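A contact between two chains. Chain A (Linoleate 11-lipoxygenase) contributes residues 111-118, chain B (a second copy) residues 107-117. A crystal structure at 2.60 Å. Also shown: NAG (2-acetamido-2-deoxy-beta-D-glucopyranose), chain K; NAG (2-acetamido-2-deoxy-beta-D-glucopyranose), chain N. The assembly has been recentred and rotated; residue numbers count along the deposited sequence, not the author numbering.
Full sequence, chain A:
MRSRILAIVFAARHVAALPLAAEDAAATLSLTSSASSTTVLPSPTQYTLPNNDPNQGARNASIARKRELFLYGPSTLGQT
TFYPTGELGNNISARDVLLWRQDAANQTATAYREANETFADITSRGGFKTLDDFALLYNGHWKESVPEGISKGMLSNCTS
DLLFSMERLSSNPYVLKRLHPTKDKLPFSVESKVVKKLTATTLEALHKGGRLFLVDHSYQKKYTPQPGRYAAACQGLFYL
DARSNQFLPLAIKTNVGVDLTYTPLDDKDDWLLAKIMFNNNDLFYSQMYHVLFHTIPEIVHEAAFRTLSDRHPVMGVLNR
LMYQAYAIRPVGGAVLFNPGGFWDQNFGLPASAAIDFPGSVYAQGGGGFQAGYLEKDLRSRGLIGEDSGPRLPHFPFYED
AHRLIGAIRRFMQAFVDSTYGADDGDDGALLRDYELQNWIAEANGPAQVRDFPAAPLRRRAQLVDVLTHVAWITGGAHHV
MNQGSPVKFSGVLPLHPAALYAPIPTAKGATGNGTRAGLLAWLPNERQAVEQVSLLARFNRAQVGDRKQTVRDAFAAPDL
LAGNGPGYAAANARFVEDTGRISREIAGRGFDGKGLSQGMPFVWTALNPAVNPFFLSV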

# COMPACT_ATOMS: atom_id res chain seq x y z
N ALA A 111 1.24 5.86 -12.37
CA ALA A 111 2.55 6.21 -11.85
C ALA A 111 3.57 6.39 -12.97
O ALA A 111 4.39 7.32 -12.94
N TYR A 112 3.54 5.52 -13.98
CA TYR A 112 4.45 5.69 -15.10
C TYR A 112 4.16 6.98 -15.86
O TYR A 112 5.08 7.73 -16.21
N ARG A 113 2.88 7.26 -16.12
CA ARG A 113 2.53 8.51 -16.78
C ARG A 113 3.02 9.73 -15.99
O ARG A 113 3.69 10.61 -16.53
N GLU A 114 2.76 9.78 -14.68
CA GLU A 114 3.19 10.92 -13.89
C GLU A 114 4.70 10.95 -13.66
O GLU A 114 5.25 12.02 -13.39
N ALA A 115 5.37 9.81 -13.75
CA ALA A 115 6.83 9.82 -13.73
C ALA A 115 7.38 10.40 -15.02
O ALA A 115 8.38 11.12 -15.02
N ASN A 116 6.75 10.07 -16.14
CA ASN A 116 7.22 10.59 -17.40
C ASN A 116 7.02 12.10 -17.44
O ASN A 116 7.90 12.83 -17.91
N GLU A 117 5.90 12.58 -16.91
CA GLU A 117 5.68 14.02 -16.86
C GLU A 117 6.69 14.69 -15.94
O GLU A 117 7.30 15.71 -16.29
N THR A 118 6.89 14.11 -14.75
CA THR A 118 7.84 14.67 -13.81
C THR A 118 9.22 14.82 -14.45
O THR A 118 9.88 15.85 -14.30
N GLN B 107 9.77 8.65 -27.10
CA GLN B 107 8.53 8.09 -27.58
C GLN B 107 7.52 7.93 -26.46
O GLN B 107 6.34 8.21 -26.65
N THR B 108 7.95 7.49 -25.27
CA THR B 108 6.93 7.26 -24.26
C THR B 108 6.36 8.58 -23.75
O THR B 108 5.15 8.69 -23.52
N ALA B 109 7.20 9.61 -23.61
CA ALA B 109 6.69 10.89 -23.13
C ALA B 109 5.76 11.51 -24.16
O ALA B 109 4.64 11.96 -23.84
N THR B 110 6.19 11.53 -25.41
CA THR B 110 5.35 12.04 -26.47
C THR B 110 4.01 11.35 -26.48
O THR B 110 2.96 12.00 -26.50
N ALA B 111 4.04 10.02 -26.44
CA ALA B 111 2.81 9.25 -26.54
C ALA B 111 1.90 9.49 -25.35
O ALA B 111 0.68 9.51 -25.50
N TYR B 112 2.47 9.69 -24.16
CA TYR B 112 1.64 10.00 -23.00
C TYR B 112 0.90 11.32 -23.19
O TYR B 112 -0.31 11.41 -22.93
N ARG B 113 1.59 12.36 -23.65
CA ARG B 113 0.88 13.62 -23.76
C ARG B 113 -0.12 13.58 -24.91
O ARG B 113 -1.21 14.16 -24.81
N GLU B 114 0.20 12.87 -25.99
CA GLU B 114 -0.77 12.76 -27.06
C GLU B 114 -1.96 11.93 -26.64
O GLU B 114 -3.08 12.16 -27.12
N ALA B 115 -1.74 10.95 -25.76
CA ALA B 115 -2.85 10.18 -25.24
C ALA B 115 -3.77 11.05 -24.41
O ALA B 115 -5.00 10.99 -24.56
N ASN B 116 -3.21 11.89 -23.54
CA ASN B 116 -4.05 12.79 -22.77
C ASN B 116 -4.82 13.75 -23.67
O ASN B 116 -6.00 14.04 -23.41
N GLU B 117 -4.20 14.24 -24.74
CA GLU B 117 -4.92 15.10 -25.67
C GLU B 117 -6.09 14.36 -26.31
O GLU B 117 -7.23 14.84 -26.30

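This is a small, asymmetric helix-helix contact in which Tyr112(B) lies against the backbone and side chains of one turn of chain A, with the sugar on Asn116(A) at the edge of its ring and the sugar on Asn116(B) against Arg113(A). The helix axes come no closer than 9.6 Å and their N-to-C directions differ by 111°, so the helices cross steeply and meet over a short length; the two stretches together bury 311 Å². The nearest CA pairs are CA of Asn116(A) with CA of Ala109(B), 5.8 Å apart, and CA of Arg113(A) with CA of Tyr112(B), 6.5 Å apart.

Tyr112(B) gives up the most area to the other stretch, 89 Å². Its CA-to-CB bond points toward chain A, and its m rotamer (chi1 -81°, chi2 -42°) turns one ring face to helix A. CA of Arg113(A) sits 4.1 Å from the centroid of the Tyr112(B) ring and 8° off the normal, the geometry of a CH-pi contact. Near the plane of the same ring, CG of Asn116(A) approaches CE2 of Tyr112(B) at 3.6 Å. The hydroxyl OH of Tyr112(B) reaches CB of Tyr112(A) at 3.8 Å and makes a very short hydrogen bond, 2.5 Å, with O6 of the chain K NAG.

That sugar belongs to chain A: its C1 is bonded to ND2 of Asn116(A) at 1.4 Å. The CA-to-CB bond of Asn116(A) points toward chain B, with chi1 at -90° (m), and its ND2 also donates to O of Tyr112(A) at 2.9 Å with an N-H...acceptor angle of 150°, which ties the glycosylated amide back to its own helix. OD1 of Asn116(A) lies 3.1 Å from OG1 of Thr108(B), a p rotamer; this hydrogen bond is possible but not settled, because the hydroxyl proton has another acceptor within reach.

Tyr112(A) has nearly the same rotamer as its counterpart (m, chi1 -81°, chi2 -40°) but a different role. Its CA-to-CB bond points sideways and its end leads away from chain B, while C6 of the chain K NAG lies over one face of its ring.

The CA-to-CB bond of Arg113(A) points sideways, and the chain continues as t, t, m (chi1 to chi3), with CG 4.1 Å from CD1 of Tyr112(B) and CD 3.7 Å from OD1 of Asn116(B). Asn116(B) carries the chain N NAG, with ND2 bonded to C1 at 1.4 Å. The guanidinium meets this second sugar, NH1 of Arg113(A) lying 3.4 Å from C5 of the chain N NAG, whose O6 sits over one guanidinium face.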

# COMPACT_ATOMS: atom_id res chain seq x y z
CB ALA A 111 3.01 5.15 -10.86
CB TYR A 112 4.35 4.48 -16.01
CG TYR A 112 5.15 3.33 -15.51
CD1 TYR A 112 6.39 3.54 -14.96
CD2 TYR A 112 4.67 2.03 -15.60
CE1 TYR A 112 7.13 2.50 -14.50
CE2 TYR A 112 5.41 0.99 -15.14
CZ TYR A 112 6.65 1.23 -14.58
OH TYR A 112 7.45 0.20 -14.12
CB ARG A 113 1.02 8.52 -17.00
CG ARG A 113 0.49 9.69 -17.72
CD ARG A 113 -0.99 9.78 -17.45
NE ARG A 113 -1.58 8.46 -17.51
CZ ARG A 113 -2.72 8.13 -16.91
NH1 ARG A 113 -3.37 9.05 -16.21
NH2 ARG A 113 -3.21 6.89 -17.02
CB GLU A 114 2.44 10.94 -12.54
CG GLU A 114 0.94 10.84 -12.72
CD GLU A 114 0.11 11.27 -11.53
OE1 GLU A 114 0.25 10.69 -10.45
OE2 GLU A 114 -0.71 12.20 -11.67
CB ALA A 115 7.37 8.41 -13.53
CB ASN A 116 6.49 9.89 -18.54
CG ASN A 116 7.21 8.65 -19.02
OD1 ASN A 116 7.74 8.65 -20.10
ND2 ASN A 116 7.23 7.61 -18.21
CB GLU A 117 4.26 14.33 -16.42
CG GLU A 117 3.16 13.89 -17.41
CD GLU A 117 1.76 13.82 -16.75
OE1 GLU A 117 1.64 14.20 -15.56
OE2 GLU A 117 0.78 13.37 -17.39
CB THR A 118 7.92 13.78 -12.57
OG1 THR A 118 6.61 13.64 -12.01
CG2 THR A 118 8.85 14.37 -11.56
CB GLN B 107 8.79 6.74 -28.26
CG GLN B 107 7.57 6.11 -28.89
CD GLN B 107 7.24 6.69 -30.24
OE1 GLN B 107 8.06 7.35 -30.83
NE2 GLN B 107 6.05 6.43 -30.73
CB THR B 108 7.45 6.41 -23.10
OG1 THR B 108 8.67 6.96 -22.58
CG2 THR B 108 7.69 4.98 -23.54
CB ALA B 109 7.84 11.82 -22.81
CB THR B 110 6.04 11.85 -27.80
OG1 THR B 110 7.38 12.34 -27.67
CG2 THR B 110 5.27 12.56 -28.89
CB ALA B 111 3.14 7.76 -26.67
CB TYR B 112 2.49 10.02 -21.74
CG TYR B 112 2.74 8.65 -21.18
CD1 TYR B 112 1.73 7.70 -21.14
CD2 TYR B 112 4.00 8.27 -20.75
CE1 TYR B 112 1.96 6.42 -20.65
CE2 TYR B 112 4.24 7.00 -20.25
CZ TYR B 112 3.22 6.08 -20.20
OH TYR B 112 3.46 4.82 -19.72
CB ARG B 113 1.84 14.79 -23.90
CG ARG B 113 2.36 14.98 -25.29
CD ARG B 113 2.45 16.44 -25.72
NE ARG B 113 3.25 16.57 -26.93
CZ ARG B 113 4.58 16.46 -26.96
NH1 ARG B 113 5.26 16.23 -25.83
NH2 ARG B 113 5.24 16.59 -28.10
CB GLU B 114 -0.14 12.18 -28.30
CG GLU B 114 1.09 12.91 -28.65
CD GLU B 114 1.53 12.69 -30.07
OE1 GLU B 114 1.73 11.53 -30.44
OE2 GLU B 114 1.68 13.69 -30.81
CB ALA B 115 -2.34 8.99 -24.43
CB ASN B 116 -3.21 13.54 -21.73
CG ASN B 116 -3.17 12.80 -20.42
OD1 ASN B 116 -2.18 12.17 -20.05
ND2 ASN B 116 -4.26 12.87 -19.71
CB GLU B 117 -3.97 15.64 -26.73
CG GLU B 117 -2.92 16.57 -26.15
CD GLU B 117 -1.81 16.90 -27.11
OE1 GLU B 117 -1.86 16.48 -28.28
OE2 GLU B 117 -0.86 17.59 -26.67
C1 NAG K . 7.89 6.40 -18.61
C2 NAG K . 8.95 6.07 -17.58
C3 NAG K . 9.66 4.78 -17.96
C4 NAG K . 8.64 3.67 -18.13
C5 NAG K . 7.62 4.10 -19.16
C6 NAG K . 6.51 3.12 -19.33
C7 NAG K . 10.37 7.63 -16.34
C8 NAG K . 11.30 8.79 -16.43
N2 NAG K . 9.89 7.17 -17.49
O3 NAG K . 10.55 4.40 -16.93
O4 NAG K . 9.28 2.47 -18.53
O5 NAG K . 7.01 5.33 -18.73
O6 NAG K . 5.56 3.65 -20.24
O7 NAG K . 10.09 7.12 -15.27
C1 NAG N . -4.45 12.21 -18.47
C2 NAG N . -5.27 13.12 -17.53
C3 NAG N . -6.02 12.28 -16.49
C4 NAG N . -6.84 11.19 -17.16
C5 NAG N . -5.91 10.33 -18.00
C6 NAG N . -6.60 9.24 -18.78
C7 NAG N . -4.41 15.41 -17.18
C8 NAG N . -3.47 16.27 -16.39
N2 NAG N . -4.42 14.11 -16.87
O3 NAG N . -6.88 13.14 -15.75
O4 NAG N . -7.53 10.40 -16.20
O5 NAG N . -5.28 11.16 -18.98
O6 NAG N . -5.85 8.95 -19.96
O7 NAG N . -5.12 15.88 -18.07